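Local coordinates for protein SxtG (PDB 6U1R) that probably transfers an amidino group through a cysteine-bound intermediate, as amidinotransferases do, in the biosynthetic pathway of saxitoxin, at residues Pro27-Ile41 / Ala369-Tyr382. Numbering follows the deposited sequence.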
ATOM      1  N   PRO A  27      12.779  17.028   2.972  1.00 21.74           N
ATOM      2  CA  PRO A  27      12.777  17.412   1.551  1.00 21.41           C
ATOM      3  C   PRO A  27      11.416  17.304   0.876  1.00 18.90           C
ATOM      4  O   PRO A  27      11.261  17.833  -0.228  1.00 19.14           O
ATOM      5  CB  PRO A  27      13.780  16.438   0.928  1.00 22.36           C
ATOM      6  CG  PRO A  27      13.712  15.225   1.810  1.00 23.03           C
ATOM      7  CD  PRO A  27      13.518  15.768   3.197  1.00 23.36           C
ATOM      8  N   VAL A  28      10.459  16.601   1.460  1.00 18.02           N
ATOM      9  CA  VAL A  28       9.096  16.513   0.925  1.00 17.86           C
ATOM     10  C   VAL A  28       8.223  17.526   1.662  1.00 17.44           C
ATOM     11  O   VAL A  28       8.064  17.449   2.887  1.00 17.77           O
ATOM     12  CB  VAL A  28       8.538  15.088   1.072  1.00 16.82           C
ATOM     13  CG1 VAL A  28       7.090  14.987   0.583  1.00 16.23           C
ATOM     14  CG2 VAL A  28       9.428  14.137   0.303  1.00 19.34           C
ATOM     15  N   ASN A  29       7.655  18.482   0.916  1.00 15.95           N
ATOM     16  CA  ASN A  29       6.822  19.535   1.505  1.00 15.81           C
ATOM     17  C   ASN A  29       6.044  20.179   0.351  1.00 15.35           C
ATOM     18  O   ASN A  29       6.591  21.038  -0.339  1.00 16.12           O
ATOM     19  CB  ASN A  29       7.674  20.567   2.235  1.00 17.02           C
ATOM     20  CG  ASN A  29       6.846  21.562   2.996  1.00 19.13           C
ATOM     21  OD1 ASN A  29       6.571  21.369   4.172  1.00 17.89           O
ATOM     22  ND2 ASN A  29       6.411  22.636   2.314  1.00 18.68           N
ATOM     23  N   SER A  30       4.795  19.754   0.140  1.00 14.38           N
ATOM     24  CA  SER A  30       3.969  20.363  -0.909  1.00 15.17           C
ATOM     25  C   SER A  30       2.502  20.259  -0.519  1.00 14.71           C
ATOM     26  O   SER A  30       2.001  19.156  -0.321  1.00 14.67           O
ATOM     27  CB  SER A  30       4.180  19.720  -2.282  1.00 14.57           C
ATOM     28  OG  SER A  30       3.414  20.455  -3.245  1.00 14.48           O
ATOM     29  N   TYR A  31       1.825  21.404  -0.434  1.00 14.08           N
ATOM     30  CA  TYR A  31       0.456  21.485   0.050  1.00 14.05           C
ATOM     31  C   TYR A  31      -0.548  21.930  -1.006  1.00 13.65           C
ATOM     32  O   TYR A  31      -1.749  21.895  -0.732  1.00 15.90           O
ATOM     33  CB  TYR A  31       0.389  22.448   1.242  1.00 16.26           C
ATOM     34  CG  TYR A  31       1.069  21.933   2.484  1.00 14.93           C
ATOM     35  CD1 TYR A  31       0.437  21.015   3.309  1.00 16.70           C
ATOM     36  CD2 TYR A  31       2.343  22.378   2.847  1.00 18.06           C
ATOM     37  CE1 TYR A  31       1.044  20.562   4.476  1.00 18.41           C
ATOM     38  CE2 TYR A  31       2.959  21.913   4.001  1.00 18.03           C
ATOM     39  CZ  TYR A  31       2.300  21.015   4.805  1.00 18.30           C
ATOM     40  OH  TYR A  31       2.886  20.555   5.956  1.00 20.94           O
ATOM     41  N   ASN A  32      -0.100  22.332  -2.191  1.00 13.40           N
ATOM     42  CA  ASN A  32      -0.986  22.877  -3.216  1.00 14.18           C
ATOM     43  C   ASN A  32      -0.220  22.889  -4.535  1.00 13.84           C
ATOM     44  O   ASN A  32       0.937  22.470  -4.599  1.00 14.19           O
ATOM     45  CB  ASN A  32      -1.462  24.271  -2.802  1.00 13.52           C
ATOM     46  CG  ASN A  32      -0.308  25.156  -2.467  1.00 14.72           C
ATOM     47  OD1 ASN A  32       0.540  25.407  -3.321  1.00 14.18           O
ATOM     48  ND2 ASN A  32      -0.210  25.580  -1.199  1.00 16.80           N
ATOM     49  N   GLU A  33      -0.854  23.399  -5.587  1.00 13.52           N
ATOM     50  CA  GLU A  33      -0.276  23.324  -6.931  1.00 13.94           C
ATOM     51  C   GLU A  33       0.606  24.523  -7.294  1.00 12.60           C
ATOM     52  O   GLU A  33       1.154  24.541  -8.398  1.00 14.05           O
ATOM     53  CB  GLU A  33      -1.392  23.190  -7.984  1.00 13.93           C
ATOM     54  CG  GLU A  33      -2.411  22.059  -7.715  1.00 14.06           C
ATOM     55  CD  GLU A  33      -1.850  20.638  -7.877  1.00 15.80           C
ATOM     56  OE1 GLU A  33      -0.798  20.466  -8.528  1.00 15.28           O
ATOM     57  OE2 GLU A  33      -2.471  19.694  -7.316  1.00 14.85           O
ATOM     58  N   TRP A  34       0.778  25.508  -6.404  1.00 14.01           N
ATOM     59  CA  TRP A  34       1.312  26.807  -6.817  1.00 14.68           C
ATOM     60  C   TRP A  34       2.427  27.375  -5.944  1.00 15.96           C
ATOM     61  O   TRP A  34       3.070  28.334  -6.389  1.00 16.66           O
ATOM     62  CB  TRP A  34       0.195  27.859  -6.866  1.00 15.29           C
ATOM     63  CG  TRP A  34      -0.504  28.013  -5.553  1.00 14.20           C
ATOM     64  CD1 TRP A  34      -0.049  28.701  -4.455  1.00 15.45           C
ATOM     65  CD2 TRP A  34      -1.776  27.461  -5.182  1.00 14.81           C
ATOM     66  NE1 TRP A  34      -0.956  28.605  -3.432  1.00 15.19           N
ATOM     67  CE2 TRP A  34      -2.028  27.858  -3.850  1.00 15.39           C
ATOM     68  CE3 TRP A  34      -2.733  26.682  -5.848  1.00 14.44           C
ATOM     69  CZ2 TRP A  34      -3.186  27.494  -3.173  1.00 16.20           C
ATOM     70  CZ3 TRP A  34      -3.879  26.313  -5.166  1.00 15.65           C
ATOM     71  CH2 TRP A  34      -4.106  26.737  -3.855  1.00 14.91           C
ATOM     72  N   ASP A  35       2.632  26.902  -4.717  1.00 15.18           N
ATOM     73  CA  ASP A  35       3.702  27.476  -3.906  1.00 16.70           C
ATOM     74  C   ASP A  35       5.044  27.307  -4.628  1.00 17.15           C
ATOM     75  O   ASP A  35       5.235  26.399  -5.453  1.00 16.32           O
ATOM     76  CB  ASP A  35       3.757  26.832  -2.509  1.00 17.20           C
ATOM     77  CG  ASP A  35       2.705  27.362  -1.539  1.00 16.86           C
ATOM     78  OD1 ASP A  35       2.143  28.469  -1.728  1.00 17.45           O
ATOM     79  OD2 ASP A  35       2.458  26.660  -0.530  1.00 17.19           O
ATOM     80  N   ALA A  36       5.981  28.201  -4.314  1.00 17.02           N
ATOM     81  CA  ALA A  36       7.250  28.294  -5.035  1.00 15.98           C
ATOM     82  C   ALA A  36       7.957  26.944  -5.149  1.00 17.82           C
ATOM     83  O   ALA A  36       8.336  26.340  -4.141  1.00 16.85           O
ATOM     84  CB  ALA A  36       8.156  29.314  -4.330  1.00 20.13           C
ATOM     85  N   LEU A  37       8.162  26.489  -6.385  1.00 15.37           N
ATOM     86  CA  LEU A  37       8.606  25.119  -6.649  1.00 16.17           C
ATOM     87  C   LEU A  37      10.111  25.003  -6.434  1.00 16.86           C
ATOM     88  O   LEU A  37      10.889  25.726  -7.068  1.00 17.11           O
ATOM     89  CB  LEU A  37       8.230  24.715  -8.070  1.00 15.65           C
ATOM     90  CG  LEU A  37       8.509  23.268  -8.504  1.00 14.80           C
ATOM     91  CD1 LEU A  37       7.818  22.288  -7.582  1.00 15.20           C
ATOM     92  CD2 LEU A  37       8.073  23.061  -9.953  1.00 15.81           C
ATOM     93  N   GLU A  38      10.520  24.108  -5.534  1.00 16.41           N
ATOM     94  CA  GLU A  38      11.936  23.912  -5.213  1.00 17.58           C
ATOM     95  C   GLU A  38      12.501  22.616  -5.769  1.00 17.42           C
ATOM     96  O   GLU A  38      13.653  22.583  -6.202  1.00 15.39           O
ATOM     97  CB  GLU A  38      12.151  23.942  -3.691  1.00 17.62           C
ATOM     98  CG  GLU A  38      11.932  25.334  -3.076  1.00 20.24           C
ATOM     99  CD  GLU A  38      12.328  25.448  -1.608  1.00 24.11           C
ATOM    100  OE1 GLU A  38      12.626  24.425  -0.955  1.00 24.05           O
ATOM    101  OE2 GLU A  38      12.356  26.594  -1.106  1.00 27.14           O
ATOM    102  N   GLU A  39      11.715  21.543  -5.770  1.00 16.27           N
ATOM    103  CA  GLU A  39      12.212  20.259  -6.239  1.00 17.06           C
ATOM    104  C   GLU A  39      11.050  19.498  -6.857  1.00 16.30           C
ATOM    105  O   GLU A  39       9.940  19.500  -6.313  1.00 14.61           O
ATOM    106  CB  GLU A  39      12.862  19.449  -5.106  1.00 17.84           C
ATOM    107  CG  GLU A  39      13.384  18.081  -5.573  1.00 18.21           C
ATOM    108  CD  GLU A  39      14.400  17.440  -4.618  1.00 22.44           C
ATOM    109  OE1 GLU A  39      15.054  18.180  -3.847  1.00 23.70           O
ATOM    110  OE2 GLU A  39      14.554  16.199  -4.653  1.00 20.30           O
ATOM    111  N   VAL A  40      11.321  18.869  -8.004  1.00 16.29           N
ATOM    112  CA  VAL A  40      10.310  18.155  -8.774  1.00 15.26           C
ATOM    113  C   VAL A  40      10.916  16.865  -9.328  1.00 16.49           C
ATOM    114  O   VAL A  40      12.080  16.844  -9.747  1.00 15.89           O
ATOM    115  CB  VAL A  40       9.764  19.073  -9.904  1.00 16.40           C
ATOM    116  CG1 VAL A  40      10.841  19.334 -10.987  1.00 16.64           C
ATOM    117  CG2 VAL A  40       8.489  18.517 -10.506  1.00 16.34           C
ATOM    118  N   ILE A  41      10.146  15.767  -9.287  1.00 14.80           N
ATOM    119  CA  ILE A  41      10.478  14.556 -10.041  1.00 14.58           C
ATOM    120  C   ILE A  41       9.902  14.723 -11.437  1.00 14.60           C
ATOM    121  O   ILE A  41       8.738  15.108 -11.587  1.00 13.52           O
ATOM    122  CB  ILE A  41       9.912  13.290  -9.365  1.00 15.08           C
ATOM    123  CG1 ILE A  41      10.429  13.178  -7.920  1.00 15.02           C
ATOM    124  CG2 ILE A  41      10.245  12.051 -10.201  1.00 16.97           C
ATOM    125  CD1 ILE A  41       9.874  11.980  -7.094  1.00 16.79           C
ATOM    126  N   ALA A 369       3.629  15.001 -16.176  1.00 13.03           N
ATOM    127  CA  ALA A 369       5.015  14.590 -16.269  1.00 13.73           C
ATOM    128  C   ALA A 369       5.817  14.923 -15.024  1.00 13.35           C
ATOM    129  O   ALA A 369       7.010  14.601 -14.990  1.00 14.32           O
ATOM    130  CB  ALA A 369       5.670  15.252 -17.491  1.00 13.96           C
ATOM    131  N   THR A 370       5.200  15.516 -13.998  1.00 13.75           N
ATOM    132  CA  THR A 370       5.932  15.952 -12.817  1.00 14.17           C
ATOM    133  C   THR A 370       5.262  15.503 -11.529  1.00 12.98           C
ATOM    134  O   THR A 370       4.050  15.278 -11.470  1.00 13.82           O
ATOM    135  CB  THR A 370       6.075  17.488 -12.788  1.00 14.13           C
ATOM    136  OG1 THR A 370       4.781  18.097 -12.912  1.00 13.86           O
ATOM    137  CG2 THR A 370       7.021  17.952 -13.894  1.00 14.42           C
ATOM    138  N   LEU A 371       6.071  15.373 -10.481  1.00 13.30           N
ATOM    139  CA  LEU A 371       5.574  15.272  -9.116  1.00 14.21           C
ATOM    140  C   LEU A 371       6.301  16.341  -8.309  1.00 14.69           C
ATOM    141  O   LEU A 371       7.517  16.246  -8.105  1.00 13.12           O
ATOM    142  CB  LEU A 371       5.805  13.873  -8.523  1.00 14.48           C
ATOM    143  CG  LEU A 371       5.096  13.623  -7.186  1.00 14.61           C
ATOM    144  CD1 LEU A 371       3.574  13.517  -7.391  1.00 15.30           C
ATOM    145  CD2 LEU A 371       5.605  12.387  -6.473  1.00 16.25           C
ATOM    146  N   ASP A 372       5.564  17.355  -7.858  1.00 13.36           N
ATOM    147  CA  ASP A 372       6.145  18.489  -7.122  1.00 15.70           C
ATOM    148  C   ASP A 372       6.362  18.129  -5.657  1.00 16.14           C
ATOM    149  O   ASP A 372       5.564  18.479  -4.781  1.00 18.92           O
ATOM    150  CB  ASP A 372       5.247  19.717  -7.240  1.00 15.64           C
ATOM    151  CG  ASP A 372       3.826  19.449  -6.792  1.00 15.61           C
ATOM    152  OD1 ASP A 372       3.270  18.420  -7.218  1.00 17.33           O
ATOM    153  OD2 ASP A 372       3.259  20.256  -6.020  1.00 14.89           O
ATOM    154  N   VAL A 373       7.513  17.517  -5.359  1.00 15.23           N
ATOM    155  CA  VAL A 373       7.749  17.029  -4.004  1.00 15.07           C
ATOM    156  C   VAL A 373       8.056  18.156  -3.016  1.00 14.66           C
ATOM    157  O   VAL A 373       7.808  17.997  -1.818  1.00 14.64           O
ATOM    158  CB  VAL A 373       8.863  15.954  -4.005  1.00 16.71           C
ATOM    159  CG1 VAL A 373       8.412  14.750  -4.813  1.00 16.40           C
ATOM    160  CG2 VAL A 373      10.140  16.478  -4.568  1.00 17.60           C
ATOM    161  N   ARG A 374       8.592  19.292  -3.457  1.00 15.92           N
ATOM    162  CA  ARG A 374       8.872  20.381  -2.516  1.00 15.61           C
ATOM    163  C   ARG A 374       8.482  21.723  -3.114  1.00 14.71           C
ATOM    164  O   ARG A 374       9.076  22.173  -4.100  1.00 14.91           O
ATOM    165  CB  ARG A 374      10.334  20.419  -2.075  1.00 16.26           C
ATOM    166  CG  ARG A 374      10.530  21.423  -0.942  1.00 19.36           C
ATOM    167  CD  ARG A 374      11.840  21.227  -0.178  1.00 20.38           C
ATOM    168  NE  ARG A 374      12.992  21.506  -1.022  1.00 20.30           N
ATOM    169  CZ  ARG A 374      13.723  20.587  -1.649  1.00 21.46           C
ATOM    170  NH1 ARG A 374      13.438  19.298  -1.562  1.00 20.17           N
ATOM    171  NH2 ARG A 374      14.748  20.969  -2.386  1.00 23.19           N
ATOM    172  N   ARG A 375       7.467  22.331  -2.508  1.00 15.27           N
ATOM    173  CA  ARG A 375       7.075  23.717  -2.735  1.00 15.47           C
ATOM    174  C   ARG A 375       7.134  24.435  -1.391  1.00 16.38           C
ATOM    175  O   ARG A 375       6.526  23.988  -0.417  1.00 16.43           O
ATOM    176  CB  ARG A 375       5.657  23.835  -3.297  1.00 15.05           C
ATOM    177  CG  ARG A 375       5.444  23.297  -4.710  1.00 14.66           C
ATOM    178  CD  ARG A 375       3.984  23.445  -5.110  1.00 14.33           C
ATOM    179  NE  ARG A 375       3.775  22.914  -6.445  1.00 12.76           N
ATOM    180  CZ  ARG A 375       4.049  23.566  -7.562  1.00 14.50           C
ATOM    181  NH1 ARG A 375       4.528  24.811  -7.526  1.00 14.68           N
ATOM    182  NH2 ARG A 375       3.847  22.972  -8.738  1.00 14.05           N
ATOM    183  N   ARG A 376       7.829  25.561  -1.348  1.00 20.93           N
ATOM    184  CA  ARG A 376       7.979  26.310  -0.103  1.00 21.19           C
ATOM    185  C   ARG A 376       6.623  26.806   0.397  1.00 20.10           C
ATOM    186  O   ARG A 376       5.965  27.609  -0.273  1.00 21.46           O
ATOM    187  CB  ARG A 376       8.929  27.481  -0.360  1.00 25.82           C
ATOM    188  CG  ARG A 376       9.474  28.151   0.877  1.00 29.95           C
ATOM    189  CD  ARG A 376      10.720  28.982   0.527  1.00 35.36           C
ATOM    190  NE  ARG A 376      10.438  30.032  -0.457  1.00 37.21           N
ATOM    191  CZ  ARG A 376      10.822  30.030  -1.739  1.00 39.24           C
ATOM    192  NH1 ARG A 376      11.520  29.019  -2.267  1.00 32.04           N
ATOM    193  NH2 ARG A 376      10.493  31.059  -2.513  1.00 33.34           N
ATOM    194  N   GLY A 377       6.199  26.349   1.567  1.00 20.54           N
ATOM    195  CA  GLY A 377       4.932  26.797   2.108  1.00 21.40           C
ATOM    196  C   GLY A 377       4.435  25.924   3.241  1.00 20.62           C
ATOM    197  O   GLY A 377       5.102  24.987   3.686  1.00 20.80           O
ATOM    198  N   THR A 378       3.232  26.269   3.699  1.00 17.22           N
ATOM    199  CA  THR A 378       2.569  25.671   4.854  1.00 21.04           C
ATOM    200  C   THR A 378       1.134  25.306   4.484  1.00 18.84           C
ATOM    201  O   THR A 378       0.644  25.651   3.407  1.00 19.86           O
ATOM    202  CB  THR A 378       2.571  26.642   6.041  1.00 21.35           C
ATOM    203  OG1 THR A 378       2.075  27.902   5.577  1.00 22.29           O
ATOM    204  CG2 THR A 378       3.980  26.833   6.609  1.00 22.50           C
ATOM    205  N   LEU A 379       0.451  24.605   5.393  1.00 18.36           N
ATOM    206  CA  LEU A 379      -0.945  24.208   5.197  1.00 17.75           C
ATOM    207  C   LEU A 379      -1.882  25.355   5.561  1.00 20.93           C
ATOM    208  O   LEU A 379      -1.872  25.826   6.705  1.00 20.20           O
ATOM    209  CB  LEU A 379      -1.278  22.988   6.051  1.00 18.63           C
ATOM    210  CG  LEU A 379      -2.711  22.458   5.945  1.00 18.53           C
ATOM    211  CD1 LEU A 379      -3.039  22.051   4.495  1.00 18.26           C
ATOM    212  CD2 LEU A 379      -2.893  21.274   6.890  1.00 21.77           C
ATOM    213  N   GLN A 380      -2.713  25.773   4.602  1.00 18.11           N
ATOM    214  CA  GLN A 380      -3.701  26.815   4.818  1.00 18.84           C
ATOM    215  C   GLN A 380      -5.036  26.412   4.202  1.00 18.98           C
ATOM    216  O   GLN A 380      -5.129  25.468   3.404  1.00 17.06           O
ATOM    217  CB  GLN A 380      -3.209  28.123   4.225  1.00 18.79           C
ATOM    218  CG  GLN A 380      -1.867  28.564   4.847  1.00 22.40           C
ATOM    219  CD  GLN A 380      -0.992  29.218   3.857  1.00 26.41           C
ATOM    220  OE1 GLN A 380      -0.098  28.604   3.280  1.00 31.35           O
ATOM    221  NE2 GLN A 380      -1.272  30.468   3.594  1.00 31.04           N
ATOM    222  N   SER A 381      -6.082  27.138   4.589  1.00 16.90           N
ATOM    223  CA  SER A 381      -7.371  27.099   3.911  1.00 18.24           C
ATOM    224  C   SER A 381      -7.553  28.382   3.110  1.00 18.95           C
ATOM    225  O   SER A 381      -7.248  29.480   3.597  1.00 19.01           O
ATOM    226  CB  SER A 381      -8.522  26.936   4.899  1.00 19.37           C
ATOM    227  OG  SER A 381      -8.425  25.702   5.585  1.00 25.85           O
ATOM    228  N   TYR A 382      -8.070  28.245   1.888  1.00 16.16           N
ATOM    229  CA  TYR A 382      -8.089  29.338   0.923  1.00 17.83           C
ATOM    230  C   TYR A 382      -9.481  29.811   0.527  1.00 19.78           C
ATOM    231  O   TYR A 382      -9.591  30.730  -0.296  1.00 19.62           O
ATOM    232  CB  TYR A 382      -7.348  28.922  -0.360  1.00 16.09           C
ATOM    233  CG  TYR A 382      -5.887  28.661  -0.155  1.00 15.94           C
ATOM    234  CD1 TYR A 382      -5.435  27.397   0.236  1.00 16.02           C
ATOM    235  CD2 TYR A 382      -4.950  29.663  -0.326  1.00 17.88           C
ATOM    236  CE1 TYR A 382      -4.097  27.153   0.457  1.00 16.37           C
ATOM    237  CE2 TYR A 382      -3.591  29.426  -0.095  1.00 18.33           C
ATOM    238  CZ  TYR A 382      -3.176  28.155   0.298  1.00 17.71           C
ATOM    239  OH  TYR A 382      -1.835  27.878   0.544  1.00 17.33           O
TER
HETATM  240  O   HOH W   1       3.443  23.962  -0.306  1.00 17.44           O
HETATM  241  O   HOH W   2      -1.487  25.369   1.762  1.00 16.49           O
HETATM  242  O   HOH W   3       1.864  20.824  -9.362  1.00 14.16           O
HETATM  243  O   HOH W   4      -0.181  29.404  -0.659  1.00 16.65           O
HETATM  244  O   HOH W   5       1.836  27.923   1.819  1.00 22.50           O
HETATM  245  O   HOH W   6      15.725  23.701  -2.023  1.00 27.04           O
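D372 OD2 is gripped from opposite faces of its carboxylate plane: S30 OG comes in on one side at 2.8 Å, and R375 NE, of the same strand, on the other at 2.7 Å. R221 reaches the same oxygen in a salt bridge, while R136 takes OD1. The R375 chain, fully extended from CG to NE, reaches into the loop around N32-D35. There D35 O lies in the guanidinium plane and accepts from NH1 at 2.7 Å, and M325 O is a second acceptor of NH1; E33 O sits over one face of the guanidinium and L37 CD1 over the other, so the group is sandwiched between a carbonyl oxygen and a methyl.

R374, the residue before, points to the other face of the sheet. Its chain bends at chi3 (66°), which turns NE to the anti lone pair of E38 OE1; NH1, at 3.0 Å, and NH2 both bond E39 OE1, and NH1 also bonds P27 O. The E39 carboxylate stands nearly upright to the guanidinium, 82° between planes, and its other oxygen goes to Y170 and R108. E38 OE2 completes the network with R376 NH1 at 2.8 Å.

The backbones run antiparallel with two classic bulges: R374 O accepts from both E38 N and E39 N, and V373 and R374 together face E39. On the far flank of 370-375, N29 bridges to R374, and its ND2 spans R375 O and G377 O. Farther out, L379 CB packs over the Y31 ring, and W34 turns its edge to the Y382 face in a T-shaped pair (planes 87° apart).

A369, just ahead of strand 370-375, follows C368, the predicted amidino-cysteine. Arginines paired on both sheet faces tie the C-terminal segment to the N-terminal one, probably with their charges largely neutralised.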